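Local coordinates for Glyco_hydro_cc domain-containing protein (Cryptococcus neoformans, PDB 6UBC) that probably binds beta-1,3-glucan oligosaccharides, as a subgroup VII member of glycoside hydrolase family 128, at residues T264-I269 with A299-Q304; E274-T279 with S312-A317; F380-D385 with E415-E420; T391-I396 with Q434-A439. One frame throughout, in Å; residues are numbered along the deposited sequence.

Contact 1. Residues T264-I269 with A299-Q304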
loop_
_atom_site.group_PDB
_atom_site.type_symbol
_atom_site.label_atom_id
_atom_site.label_comp_id
_atom_site.label_asym_id
_atom_site.label_seq_id
_atom_site.Cartn_x
_atom_site.Cartn_y
_atom_site.Cartn_z
ATOM N N THR A 264 20.237 3.882 7.671
ATOM C CA THR A 264 19.456 3.843 8.915
ATOM C C THR A 264 18.260 2.896 8.710
ATOM O O THR A 264 17.580 2.970 7.676
ATOM C CB THR A 264 19.199 5.313 9.271
ATOM O OG1 THR A 264 18.950 5.248 10.662
ATOM C CG2 THR A 264 18.046 5.945 8.524
ATOM N N ALA A 265 18.051 1.971 9.622
ATOM C CA ALA A 265 17.116 0.862 9.424
ATOM C C ALA A 265 15.681 1.402 9.376
ATOM O O ALA A 265 15.170 1.998 10.324
ATOM C CB ALA A 265 17.304 -0.161 10.494
ATOM N N PRO A 266 14.934 1.173 8.283
ATOM C CA PRO A 266 13.510 1.498 8.293
ATOM C C PRO A 266 12.743 0.801 9.428
ATOM O O PRO A 266 13.132 -0.321 9.814
ATOM C CB PRO A 266 13.077 0.879 6.957
ATOM C CG PRO A 266 14.253 1.023 6.108
ATOM C CD PRO A 266 15.396 0.605 7.020
ATOM N N GLN A 267 11.691 1.417 9.949
ATOM C CA GLN A 267 10.662 0.671 10.734
ATOM C C GLN A 267 9.845 -0.255 9.827
ATOM O O GLN A 267 9.636 -1.396 10.219
ATOM C CB GLN A 267 9.710 1.577 11.493
ATOM C CG GLN A 267 10.298 2.192 12.779
ATOM C CD GLN A 267 9.158 2.762 13.593
ATOM O OE1 GLN A 267 8.755 2.187 14.598
ATOM N NE2 GLN A 267 8.509 3.796 13.061
ATOM N N TYR A 268 9.504 0.183 8.611
ATOM C CA TYR A 268 8.644 -0.549 7.647
ATOM C C TYR A 268 9.208 -0.414 6.230
ATOM O O TYR A 268 9.612 0.694 5.823
ATOM C CB TYR A 268 7.239 0.075 7.618
ATOM C CG TYR A 268 6.589 0.201 8.969
ATOM C CD1 TYR A 268 5.893 -0.860 9.533
ATOM C CD2 TYR A 268 6.799 1.314 9.761
ATOM C CE1 TYR A 268 5.348 -0.773 10.813
ATOM C CE2 TYR A 268 6.233 1.421 11.023
ATOM C CZ TYR A 268 5.521 0.367 11.564
ATOM O OH TYR A 268 5.012 0.487 12.846
ATOM N N ILE A 269 9.150 -1.504 5.454
ATOM C CA ILE A 269 9.545 -1.464 4.023
ATOM C C ILE A 269 8.415 -2.051 3.208
ATOM O O ILE A 269 8.082 -3.244 3.453
ATOM C CB ILE A 269 10.816 -2.238 3.786
ATOM C CG1 ILE A 269 11.998 -1.665 4.564
ATOM C CG2 ILE A 269 11.098 -2.221 2.304
ATOM C CD1 ILE A 269 13.137 -2.643 4.721
ATOM N N ALA A 299 15.274 -7.895 2.113
ATOM C CA ALA A 299 15.391 -8.888 3.225
ATOM C C ALA A 299 16.487 -8.561 4.244
ATOM O O ALA A 299 16.256 -8.750 5.445
ATOM C CB ALA A 299 15.571 -10.253 2.666
ATOM N N PRO A 300 17.698 -8.086 3.869
ATOM C CA PRO A 300 18.728 -7.838 4.879
ATOM C C PRO A 300 18.266 -6.939 6.035
ATOM O O PRO A 300 18.790 -7.064 7.143
ATOM C CB PRO A 300 19.864 -7.202 4.055
ATOM C CG PRO A 300 19.700 -7.783 2.674
ATOM C CD PRO A 300 18.188 -7.799 2.509
ATOM N N TRP A 301 17.322 -6.012 5.795
ATOM C CA TRP A 301 16.870 -5.067 6.838
ATOM C C TRP A 301 16.080 -5.791 7.918
ATOM O O TRP A 301 15.976 -5.251 9.044
ATOM C CB TRP A 301 16.072 -3.930 6.218
ATOM C CG TRP A 301 16.933 -2.979 5.450
ATOM C CD1 TRP A 301 16.937 -2.765 4.104
ATOM C CD2 TRP A 301 17.897 -2.079 6.003
ATOM N NE1 TRP A 301 17.865 -1.819 3.776
ATOM C CE2 TRP A 301 18.449 -1.358 4.921
ATOM C CE3 TRP A 301 18.359 -1.831 7.300
ATOM C CZ2 TRP A 301 19.470 -0.434 5.093
ATOM C CZ3 TRP A 301 19.330 -0.879 7.487
ATOM C CH2 TRP A 301 19.855 -0.177 6.398
ATOM N N LYS A 302 15.514 -6.951 7.633
ATOM C CA LYS A 302 14.718 -7.673 8.642
ATOM C C LYS A 302 15.604 -7.904 9.897
ATOM O O LYS A 302 15.088 -7.737 11.022
ATOM C CB LYS A 302 14.255 -8.997 8.055
ATOM C CG LYS A 302 13.601 -9.917 9.064
ATOM C CD LYS A 302 12.156 -10.169 8.823
ATOM C CE LYS A 302 11.653 -11.331 9.657
ATOM N NZ LYS A 302 10.342 -11.044 10.295
ATOM N N ASP A 303 16.907 -8.156 9.686
ATOM C CA ASP A 303 17.933 -8.394 10.740
ATOM C C ASP A 303 18.085 -7.160 11.630
ATOM O O ASP A 303 18.530 -7.272 12.741
ATOM C CB ASP A 303 19.286 -8.710 10.087
ATOM C CG ASP A 303 19.305 -10.080 9.398
ATOM O OD1 ASP A 303 18.475 -10.997 9.827
ATOM O OD2 ASP A 303 20.145 -10.238 8.453
ATOM N N GLN A 304 17.759 -6.000 11.117
ATOM C CA GLN A 304 17.879 -4.747 11.855
ATOM C C GLN A 304 16.512 -4.366 12.407
ATOM O O GLN A 304 16.407 -3.268 12.878
ATOM C CB GLN A 304 18.497 -3.710 10.924
ATOM C CG GLN A 304 19.618 -4.301 10.072
ATOM C CD GLN A 304 20.855 -4.490 10.911
ATOM O OE1 GLN A 304 21.215 -3.602 11.669
ATOM N NE2 GLN A 304 21.482 -5.655 10.824
HETATM O O HOH W 1 14.145 -0.843 12.646
#
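Trp-301 has CG anti to its carbonyl carbon (chi1 -72°), which sends the indole out across the residues that lead into strand 268-270. Ile-269 has CG1 beside its own backbone N (chi1 -61°), and the chain runs on to place CD1 at the root of that indole. Ile-269 CD1 lies 3.5 Å from Trp-301 CB. The two side chains cross at about a right angle. Pro-266 covers one face of the ring system. Its CD sits 4.0 Å from the centroid of the Trp-301 six-membered ring, 20° off the normal, which is a CH-pi contact. Farther out, Ala-265 CA comes obliquely within 3.4 Å of Trp-301 CZ3, and the Ala-265 methyl touches the same atom. Ala-265 CB also touches Gln-304 CB at 3.8 Å. No direct hydrogen bond joins the segments. One water donates to Pro-266 O at 3.1 Å and, more weakly, to Gln-304 O. Ser-306 OG also bonds to Pro-266 O. The contact joins the entry to strand 268-270 with the connection between helix 287-298 and strand 307-309. These elements form a beta-alpha-beta crossover between parallel neighbours, consistent with the (beta/alpha)8-type barrel of this family.

Contact 2. Residues E274-T279 with S312-A317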
loop_
_atom_site.group_PDB
_atom_site.type_symbol
_atom_site.label_atom_id
_atom_site.label_comp_id
_atom_site.label_asym_id
_atom_site.label_seq_id
_atom_site.Cartn_x
_atom_site.Cartn_y
_atom_site.Cartn_z
ATOM N N GLU A 274 3.170 -3.308 -7.861
ATOM C CA GLU A 274 2.524 -3.955 -9.017
ATOM C C GLU A 274 3.561 -4.489 -10.000
ATOM O O GLU A 274 3.525 -4.229 -11.224
ATOM C CB GLU A 274 1.605 -2.876 -9.569
ATOM C CG GLU A 274 0.440 -2.599 -8.645
ATOM C CD GLU A 274 -0.546 -1.536 -9.109
ATOM O OE1 GLU A 274 -0.342 -1.062 -10.291
ATOM O OE2 GLU A 274 -1.544 -1.228 -8.338
ATOM N N PRO A 275 4.507 -5.356 -9.566
ATOM C CA PRO A 275 5.433 -5.963 -10.497
ATOM C C PRO A 275 4.723 -6.849 -11.534
ATOM O O PRO A 275 5.355 -7.176 -12.595
ATOM C CB PRO A 275 6.423 -6.732 -9.591
ATOM C CG PRO A 275 5.567 -7.049 -8.359
ATOM C CD PRO A 275 4.709 -5.802 -8.188
ATOM N N ASP A 276 3.496 -7.272 -11.241
ATOM C CA ASP A 276 2.692 -8.165 -12.109
ATOM C C ASP A 276 2.036 -7.373 -13.243
ATOM O O ASP A 276 1.388 -8.021 -14.098
ATOM C CB ASP A 276 1.668 -8.951 -11.289
ATOM C CG ASP A 276 0.720 -8.120 -10.483
ATOM O OD1 ASP A 276 1.153 -7.022 -9.992
ATOM O OD2 ASP A 276 -0.453 -8.561 -10.336
ATOM N N CYS A 277 2.170 -6.065 -13.281
ATOM C CA CYS A 277 1.605 -5.214 -14.363
ATOM C C CYS A 277 2.723 -4.512 -15.121
ATOM O O CYS A 277 3.737 -4.127 -14.507
ATOM C CB CYS A 277 0.641 -4.172 -13.822
ATOM S SG CYS A 277 -1.072 -4.783 -13.829
ATOM N N SER A 278 2.455 -4.177 -16.385
ATOM C CA SER A 278 3.419 -3.488 -17.287
ATOM C C SER A 278 2.943 -2.070 -17.667
ATOM O O SER A 278 3.654 -1.362 -18.386
ATOM C CB SER A 278 3.629 -4.339 -18.488
ATOM O OG SER A 278 2.395 -4.575 -19.123
ATOM N N THR A 279 1.804 -1.629 -17.167
ATOM C CA THR A 279 1.186 -0.345 -17.567
ATOM C C THR A 279 1.727 0.742 -16.666
ATOM O O THR A 279 2.407 0.487 -15.662
ATOM C CB THR A 279 -0.330 -0.571 -17.581
ATOM O OG1 THR A 279 -0.703 -1.134 -16.324
ATOM C CG2 THR A 279 -0.738 -1.545 -18.665
ATOM N N SER A 312 2.928 -5.590 -4.053
ATOM C CA SER A 312 1.488 -5.454 -4.322
ATOM C C SER A 312 1.136 -6.066 -5.676
ATOM O O SER A 312 1.724 -5.653 -6.655
ATOM C CB SER A 312 1.076 -3.989 -4.306
ATOM O OG SER A 312 1.981 -3.175 -5.068
ATOM N N MET A 313 0.063 -6.852 -5.724
ATOM C CA MET A 313 -0.454 -7.395 -7.009
ATOM C C MET A 313 -1.515 -6.456 -7.624
ATOM O O MET A 313 -2.618 -6.254 -7.052
ATOM C CB MET A 313 -1.032 -8.797 -6.842
ATOM C CG MET A 313 0.001 -9.809 -6.373
ATOM S SD MET A 313 1.469 -10.049 -7.410
ATOM C CE MET A 313 2.611 -8.883 -6.655
ATOM N N CYS A 314 -1.286 -6.053 -8.857
ATOM C CA CYS A 314 -2.330 -5.275 -9.588
ATOM C C CYS A 314 -3.510 -6.194 -9.880
ATOM O O CYS A 314 -4.597 -5.659 -9.996
ATOM C CB CYS A 314 -1.804 -4.630 -10.867
ATOM S SG CYS A 314 -1.347 -5.870 -12.088
ATOM N N HIS A 315 -3.302 -7.510 -9.983
ATOM C CA HIS A 315 -4.362 -8.477 -10.406
ATOM C C HIS A 315 -5.310 -8.787 -9.243
ATOM O O HIS A 315 -6.249 -9.540 -9.474
ATOM C CB HIS A 315 -3.797 -9.704 -11.068
ATOM C CG HIS A 315 -3.219 -9.456 -12.414
ATOM N ND1 HIS A 315 -1.878 -9.144 -12.602
ATOM C CD2 HIS A 315 -3.817 -9.460 -13.651
ATOM C CE1 HIS A 315 -1.674 -8.966 -13.917
ATOM N NE2 HIS A 315 -2.823 -9.219 -14.590
ATOM N N GLN A 316 -5.066 -8.264 -8.041
ATOM C CA GLN A 316 -5.985 -8.404 -6.876
ATOM C C GLN A 316 -6.213 -9.916 -6.676
ATOM O O GLN A 316 -5.237 -10.688 -6.731
ATOM C CB GLN A 316 -7.283 -7.621 -7.138
ATOM C CG GLN A 316 -7.013 -6.139 -7.383
ATOM C CD GLN A 316 -8.289 -5.335 -7.346
ATOM O OE1 GLN A 316 -8.894 -5.195 -6.257
ATOM N NE2 GLN A 316 -8.682 -4.858 -8.540
ATOM N N ALA A 317 -7.464 -10.356 -6.542
ATOM C CA ALA A 317 -7.706 -11.765 -6.178
ATOM C C ALA A 317 -7.508 -12.649 -7.407
ATOM O O ALA A 317 -7.318 -13.871 -7.228
ATOM C CB ALA A 317 -9.082 -11.866 -5.562
#
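Two type I beta turns, Glu-274 to Cys-277 and Met-313 to Gln-316, lie side by side, with the CA atoms of Glu-274 and Met-313 5.0 Å apart. They belong to the loops that follow parallel strands 268-270 and 307-309, consistent with the (beta/alpha)8-type barrel of this family, and a disulfide ties them together. Asp-276 is the polar centre. Its CG stands between the backbone N and the carbonyl carbon (chi1 57°), which turns the carboxylate to the second loop. OD1 of Asp-276 accepts from Cys-314 N at 2.9 Å through its syn lone pair, and the bond is nearly straight (168°). OD2 of Asp-276 takes two bonds from His-315. His-315 ND1 donates to Asp-276 OD2 at 2.7 Å, close to the imidazole plane, but it meets the carboxylate from well above its plane. The bond from His-315 N reaches OD2 from the same face, on the syn side. Three N-H groups thus fix the carboxylate, and its bond to ND1 holds the imidazole. Met-313 bends back and sets CE 3.9 Å from Pro-275 CG, near Trp-324. Glu-274 N donates to Ser-312 OG at 3.0 Å. The Glu-274 carboxylate bonds to His-342 and Ser-282, while Glu-274 CG packs on Cys-314 CB. The disulfide joins Cys-277 SG to Cys-314 SG at 2.1 Å, with a torsion of 86° about the S-S bond.

Contact 3. Residues F380-D385 with E415-E420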
loop_
_atom_site.group_PDB
_atom_site.type_symbol
_atom_site.label_atom_id
_atom_site.label_comp_id
_atom_site.label_asym_id
_atom_site.label_seq_id
_atom_site.Cartn_x
_atom_site.Cartn_y
_atom_site.Cartn_z
ATOM N N PHE A 380 -11.481 -1.966 -16.299
ATOM C CA PHE A 380 -10.999 -1.159 -15.147
ATOM C C PHE A 380 -11.582 0.225 -15.341
ATOM O O PHE A 380 -11.018 1.002 -16.132
ATOM C CB PHE A 380 -9.472 -1.166 -15.137
ATOM C CG PHE A 380 -8.829 -0.739 -13.846
ATOM C CD1 PHE A 380 -8.573 -1.680 -12.843
ATOM C CD2 PHE A 380 -8.460 0.581 -13.626
ATOM C CE1 PHE A 380 -7.930 -1.310 -11.679
ATOM C CE2 PHE A 380 -7.830 0.952 -12.442
ATOM C CZ PHE A 380 -7.606 0.004 -11.453
ATOM N N VAL A 381 -12.746 0.451 -14.769
ATOM C CA VAL A 381 -13.456 1.739 -14.895
ATOM C C VAL A 381 -13.548 2.457 -13.543
ATOM O O VAL A 381 -14.447 2.177 -12.726
ATOM C CB VAL A 381 -14.853 1.493 -15.482
ATOM C CG1 VAL A 381 -15.561 2.823 -15.707
ATOM C CG2 VAL A 381 -14.796 0.643 -16.757
ATOM N N PRO A 382 -12.629 3.412 -13.285
ATOM C CA PRO A 382 -12.661 4.149 -12.035
ATOM C C PRO A 382 -14.019 4.809 -11.852
ATOM O O PRO A 382 -14.624 5.373 -12.775
ATOM C CB PRO A 382 -11.463 5.100 -12.151
ATOM C CG PRO A 382 -10.575 4.436 -13.166
ATOM C CD PRO A 382 -11.504 3.773 -14.150
ATOM N N CYS A 383 -14.490 4.784 -10.608
ATOM C CA CYS A 383 -15.772 5.421 -10.234
ATOM C C CYS A 383 -15.658 6.942 -10.433
ATOM O O CYS A 383 -14.646 7.483 -10.084
ATOM C CB CYS A 383 -16.124 5.231 -8.770
ATOM S SG CYS A 383 -16.141 3.474 -8.290
ATOM N N THR A 384 -16.695 7.573 -10.959
ATOM C CA THR A 384 -16.727 9.039 -11.279
ATOM C C THR A 384 -17.856 9.743 -10.507
ATOM O O THR A 384 -17.846 10.985 -10.417
ATOM C CB THR A 384 -16.876 9.261 -12.795
ATOM O OG1 THR A 384 -18.002 8.476 -13.176
ATOM C CG2 THR A 384 -15.656 8.838 -13.618
ATOM N N ASP A 385 -18.803 8.989 -9.962
ATOM C CA ASP A 385 -19.982 9.530 -9.267
ATOM C C ASP A 385 -19.583 9.866 -7.825
ATOM O O ASP A 385 -19.240 8.961 -7.083
ATOM C CB ASP A 385 -21.180 8.587 -9.296
ATOM C CG ASP A 385 -22.407 9.219 -8.687
ATOM O OD1 ASP A 385 -22.543 9.199 -7.435
ATOM O OD2 ASP A 385 -23.128 9.871 -9.470
ATOM N N GLU A 415 -1.943 7.169 -10.015
ATOM C CA GLU A 415 -2.335 7.593 -11.382
ATOM C C GLU A 415 -3.453 6.698 -11.855
ATOM O O GLU A 415 -3.622 5.616 -11.315
ATOM C CB GLU A 415 -1.153 7.466 -12.362
ATOM C CG GLU A 415 -0.234 8.688 -12.329
ATOM C CD GLU A 415 -0.972 9.975 -11.989
ATOM O OE1 GLU A 415 -2.083 10.188 -12.566
ATOM O OE2 GLU A 415 -0.494 10.725 -11.106
ATOM N N GLY A 416 -4.172 7.149 -12.865
ATOM C CA GLY A 416 -5.171 6.322 -13.571
ATOM C C GLY A 416 -6.506 6.262 -12.858
ATOM O O GLY A 416 -7.250 5.299 -13.116
ATOM N N LEU A 417 -6.777 7.168 -11.908
ATOM C CA LEU A 417 -8.121 7.141 -11.295
ATOM C C LEU A 417 -8.851 8.408 -11.666
ATOM O O LEU A 417 -8.306 9.245 -12.333
ATOM C CB LEU A 417 -7.986 6.986 -9.792
ATOM C CG LEU A 417 -7.243 5.747 -9.366
ATOM C CD1 LEU A 417 -6.791 5.895 -7.921
ATOM C CD2 LEU A 417 -8.082 4.476 -9.608
ATOM N N SER A 418 -10.098 8.538 -11.245
ATOM C CA SER A 418 -10.979 9.621 -11.733
ATOM C C SER A 418 -10.591 10.932 -11.077
ATOM O O SER A 418 -10.104 10.933 -9.946
ATOM C CB SER A 418 -12.416 9.296 -11.407
ATOM O OG SER A 418 -12.668 9.381 -10.006
ATOM N N PRO A 419 -10.909 12.071 -11.696
ATOM C CA PRO A 419 -10.689 13.348 -11.051
ATOM C C PRO A 419 -11.459 13.500 -9.716
ATOM O O PRO A 419 -10.960 14.124 -8.792
ATOM C CB PRO A 419 -11.273 14.332 -12.058
ATOM C CG PRO A 419 -11.158 13.625 -13.376
ATOM C CD PRO A 419 -11.474 12.187 -13.059
ATOM N N GLU A 420 -12.621 12.855 -9.633
ATOM C CA GLU A 420 -13.474 12.858 -8.422
ATOM C C GLU A 420 -12.776 12.084 -7.279
ATOM O O GLU A 420 -12.994 12.416 -6.116
ATOM C CB GLU A 420 -14.871 12.327 -8.733
ATOM C CG GLU A 420 -15.648 13.175 -9.713
ATOM C CD GLU A 420 -15.574 12.752 -11.176
ATOM O OE1 GLU A 420 -14.675 11.981 -11.535
ATOM O OE2 GLU A 420 -16.436 13.204 -11.921
HETATM O O HOH W 2 -11.855 6.435 -9.125
#
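Cys-383 O takes a hydrogen bond from Ser-418 OG at 2.7 Å. The hydroxyl lies in the carbonyl plane, with a C=O...O angle of 158°. A water donates to the same Cys-383 O at 3.1 Å and accepts a weak bond from Ser-418 N, so a second, looser path runs between the segments. Ser-418 has OG between its backbone N and carbonyl carbon (chi1 70°). From there the hydroxyl meets Cys-383 O and also bonds to the backbone N of Trp-421. Pro-382 packs against the backbone before Ser-418. Its CG lies 3.4 Å from Gly-416 O, and its CB faces Leu-417 CA and Ser-418 N. Leu-417 reaches back with CD2, 4.3 Å from Pro-382 CB. The edge of the Phe-380 ring is turned to Gly-416 O at a longer distance. Beyond the serine, Thr-384 CG2 rests 3.9 Å from Ser-418 CB. The bent side chain of Glu-420 crosses Thr-384 and puts its OE2 3.0 Å from Thr-384 O, two acceptors with no hydrogen bond between them. The two segments run in roughly the same direction, 22° apart. Strand 381-382 pairs antiparallel with strand 366-375, and the disulfide from Cys-383, just past it, to Cys-373 adds a covalent tie. Asp-385 then caps helix 386-402, while segment 415-420 belongs to the loop leaving strand 406-411 and packs Leu-417 on strand 366-375.

Contact 4. Residues T391-I396 with Q434-A439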
loop_
_atom_site.group_PDB
_atom_site.type_symbol
_atom_site.label_atom_id
_atom_site.label_comp_id
_atom_site.label_asym_id
_atom_site.label_seq_id
_atom_site.Cartn_x
_atom_site.Cartn_y
_atom_site.Cartn_z
ATOM N N THR A 391 -19.896 7.016 -0.446
ATOM C CA THR A 391 -20.446 5.787 0.174
ATOM C C THR A 391 -19.368 4.710 0.278
ATOM O O THR A 391 -19.193 4.083 1.369
ATOM C CB THR A 391 -21.663 5.257 -0.571
ATOM O OG1 THR A 391 -22.631 6.307 -0.582
ATOM C CG2 THR A 391 -22.156 3.996 0.077
ATOM N N PHE A 392 -18.611 4.573 -0.791
ATOM C CA PHE A 392 -17.485 3.623 -0.863
ATOM C C PHE A 392 -16.459 3.946 0.209
ATOM O O PHE A 392 -16.026 3.008 0.868
ATOM C CB PHE A 392 -16.875 3.614 -2.259
ATOM C CG PHE A 392 -15.771 2.618 -2.400
ATOM C CD1 PHE A 392 -16.064 1.313 -2.729
ATOM C CD2 PHE A 392 -14.437 3.021 -2.305
ATOM C CE1 PHE A 392 -15.043 0.409 -2.969
ATOM C CE2 PHE A 392 -13.419 2.125 -2.521
ATOM C CZ PHE A 392 -13.725 0.796 -2.797
ATOM N N ILE A 393 -16.025 5.202 0.300
ATOM C CA ILE A 393 -14.956 5.575 1.263
ATOM C C ILE A 393 -15.497 5.272 2.670
ATOM O O ILE A 393 -14.764 4.692 3.484
ATOM C CB ILE A 393 -14.556 7.064 1.096
ATOM C CG1 ILE A 393 -13.774 7.315 -0.209
ATOM C CG2 ILE A 393 -13.755 7.483 2.300
ATOM C CD1 ILE A 393 -13.745 8.772 -0.652
ATOM N N ASN A 394 -16.728 5.669 2.958
ATOM C CA ASN A 394 -17.306 5.517 4.334
ATOM C C ASN A 394 -17.409 4.026 4.667
ATOM O O ASN A 394 -16.904 3.610 5.754
ATOM C CB ASN A 394 -18.650 6.224 4.420
ATOM C CG ASN A 394 -18.479 7.731 4.498
ATOM O OD1 ASN A 394 -17.582 8.231 5.197
ATOM N ND2 ASN A 394 -19.415 8.455 3.907
ATOM N N ASP A 395 -17.877 3.232 3.690
ATOM C CA ASP A 395 -18.064 1.783 3.825
ATOM C C ASP A 395 -16.721 1.093 4.033
ATOM O O ASP A 395 -16.627 0.174 4.873
ATOM C CB ASP A 395 -18.785 1.161 2.638
ATOM C CG ASP A 395 -20.290 1.430 2.537
ATOM O OD1 ASP A 395 -20.857 1.934 3.494
ATOM O OD2 ASP A 395 -20.862 1.128 1.485
ATOM N N ILE A 396 -15.714 1.402 3.216
ATOM C CA ILE A 396 -14.459 0.630 3.227
ATOM C C ILE A 396 -13.700 0.969 4.518
ATOM O O ILE A 396 -13.009 0.086 5.096
ATOM C CB ILE A 396 -13.634 0.847 1.920
ATOM C CG1 ILE A 396 -12.732 -0.376 1.712
ATOM C CG2 ILE A 396 -12.850 2.154 1.906
ATOM C CD1 ILE A 396 -11.917 -0.345 0.420
ATOM N N GLN A 434 -11.962 14.997 2.019
ATOM C CA GLN A 434 -12.712 15.294 3.268
ATOM C C GLN A 434 -13.522 14.086 3.725
ATOM O O GLN A 434 -13.609 13.890 4.927
ATOM C CB GLN A 434 -13.638 16.479 3.003
ATOM C CG GLN A 434 -12.870 17.735 2.732
ATOM C CD GLN A 434 -13.791 18.896 2.416
ATOM O OE1 GLN A 434 -14.865 19.045 3.031
ATOM N NE2 GLN A 434 -13.292 19.762 1.526
ATOM N N THR A 435 -14.102 13.304 2.815
ATOM C CA THR A 435 -14.894 12.125 3.225
ATOM C C THR A 435 -13.907 11.149 3.891
ATOM O O THR A 435 -14.238 10.576 4.930
ATOM C CB THR A 435 -15.584 11.406 2.063
ATOM O OG1 THR A 435 -16.513 12.331 1.484
ATOM C CG2 THR A 435 -16.305 10.163 2.530
ATOM N N TYR A 436 -12.727 10.957 3.305
ATOM C CA TYR A 436 -11.765 10.030 3.940
ATOM C C TYR A 436 -11.390 10.580 5.328
ATOM O O TYR A 436 -11.372 9.817 6.304
ATOM C CB TYR A 436 -10.476 9.898 3.118
ATOM C CG TYR A 436 -9.476 8.917 3.672
ATOM C CD1 TYR A 436 -9.763 7.570 3.746
ATOM C CD2 TYR A 436 -8.172 9.314 3.949
ATOM C CE1 TYR A 436 -8.812 6.662 4.158
ATOM C CE2 TYR A 436 -7.217 8.413 4.395
ATOM C CZ TYR A 436 -7.535 7.074 4.505
ATOM O OH TYR A 436 -6.597 6.137 4.898
ATOM N N LEU A 437 -11.063 11.867 5.396
ATOM C CA LEU A 437 -10.603 12.480 6.679
ATOM C C LEU A 437 -11.705 12.280 7.728
ATOM O O LEU A 437 -11.383 11.902 8.869
ATOM C CB LEU A 437 -10.184 13.928 6.495
ATOM C CG LEU A 437 -9.790 14.707 7.781
ATOM C CD1 LEU A 437 -8.738 13.986 8.548
ATOM C CD2 LEU A 437 -9.384 16.147 7.470
ATOM N N THR A 438 -12.942 12.585 7.405
ATOM C CA THR A 438 -14.062 12.453 8.355
ATOM C C THR A 438 -14.231 11.011 8.790
ATOM O O THR A 438 -14.394 10.783 9.979
ATOM C CB THR A 438 -15.364 12.984 7.755
ATOM O OG1 THR A 438 -15.153 14.367 7.470
ATOM C CG2 THR A 438 -16.495 12.811 8.726
ATOM N N ALA A 439 -14.175 10.077 7.866
ATOM C CA ALA A 439 -14.327 8.640 8.180
ATOM C C ALA A 439 -13.191 8.194 9.117
ATOM O O ALA A 439 -13.487 7.550 10.145
ATOM C CB ALA A 439 -14.385 7.836 6.907
HETATM O O HOH W 3 -16.931 10.544 5.955
#
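Ile-393, Thr-435 and Tyr-436 make the apolar part of this contact between helices 386-402 and 431-441. Ile-393 CG2 lies 3.7 Å from Thr-435 CG2. The same Ile-393 methyl rests 3.6 Å from Tyr-436 CA, and it sits near the plane of the Tyr-436 ring, at the edge. Thr-435 OG1 lies beside the backbone N (chi1 -63°), which leaves CG2 pointing into the interface. The Asn-394 and Thr-435 side chains cross at about a right angle, with Asn-394 OD1 3.5 Å from Thr-435 CG2. Asn-394 OD1 also borders the methyl of Ala-439, its CB 3.6 Å away.

The polar link runs through one water. It donates to Thr-435 O at 2.9 Å; its bond to Asn-394 OD1 is unusually short, so that length is doubtful. No direct hydrogen bond joins the two six-residue segments. Thr-435 OG1 instead bonds to Asn-390, one turn earlier on the facing helix, and to Glu-431 O. Tyr-436 OH bonds to Gly-205 O, and its ring meets that of Tyr-411.

The helix axes pass 9.1 Å apart and run nearly parallel, at a crossing angle of -23°. Small groups at the interface, the threonine methyl and Ala-439, are consistent with this spacing. The chemistry implies a split interface: methyl packing on the side of strand 406-411, and an amide linked through water on the more exposed side.

Overall arrangement
All four contacts lie in the glycosyl hydrolase catalytic core. Contacts 1 and 2 alternate along the chain and serve the same pair of parallel strands, 268-270 and 307-309. Contact 1 lies at their entry and contact 2 in the loops that follow them, with centres about 24 Å apart. Contacts 3 and 4 come later and also alternate, centres about 16 Å apart. Strand 381-382 of contact 3 is followed directly by helix 386-402 of contact 4. Contact 1 lies across the chain's centre from both, with centres about 35 and 32 Å away. Contacts 2 and 3 have centres about 18 Å apart; contact 2 contains a whole disulfide, between two loops, and contact 3 half of another, to strand 366-375.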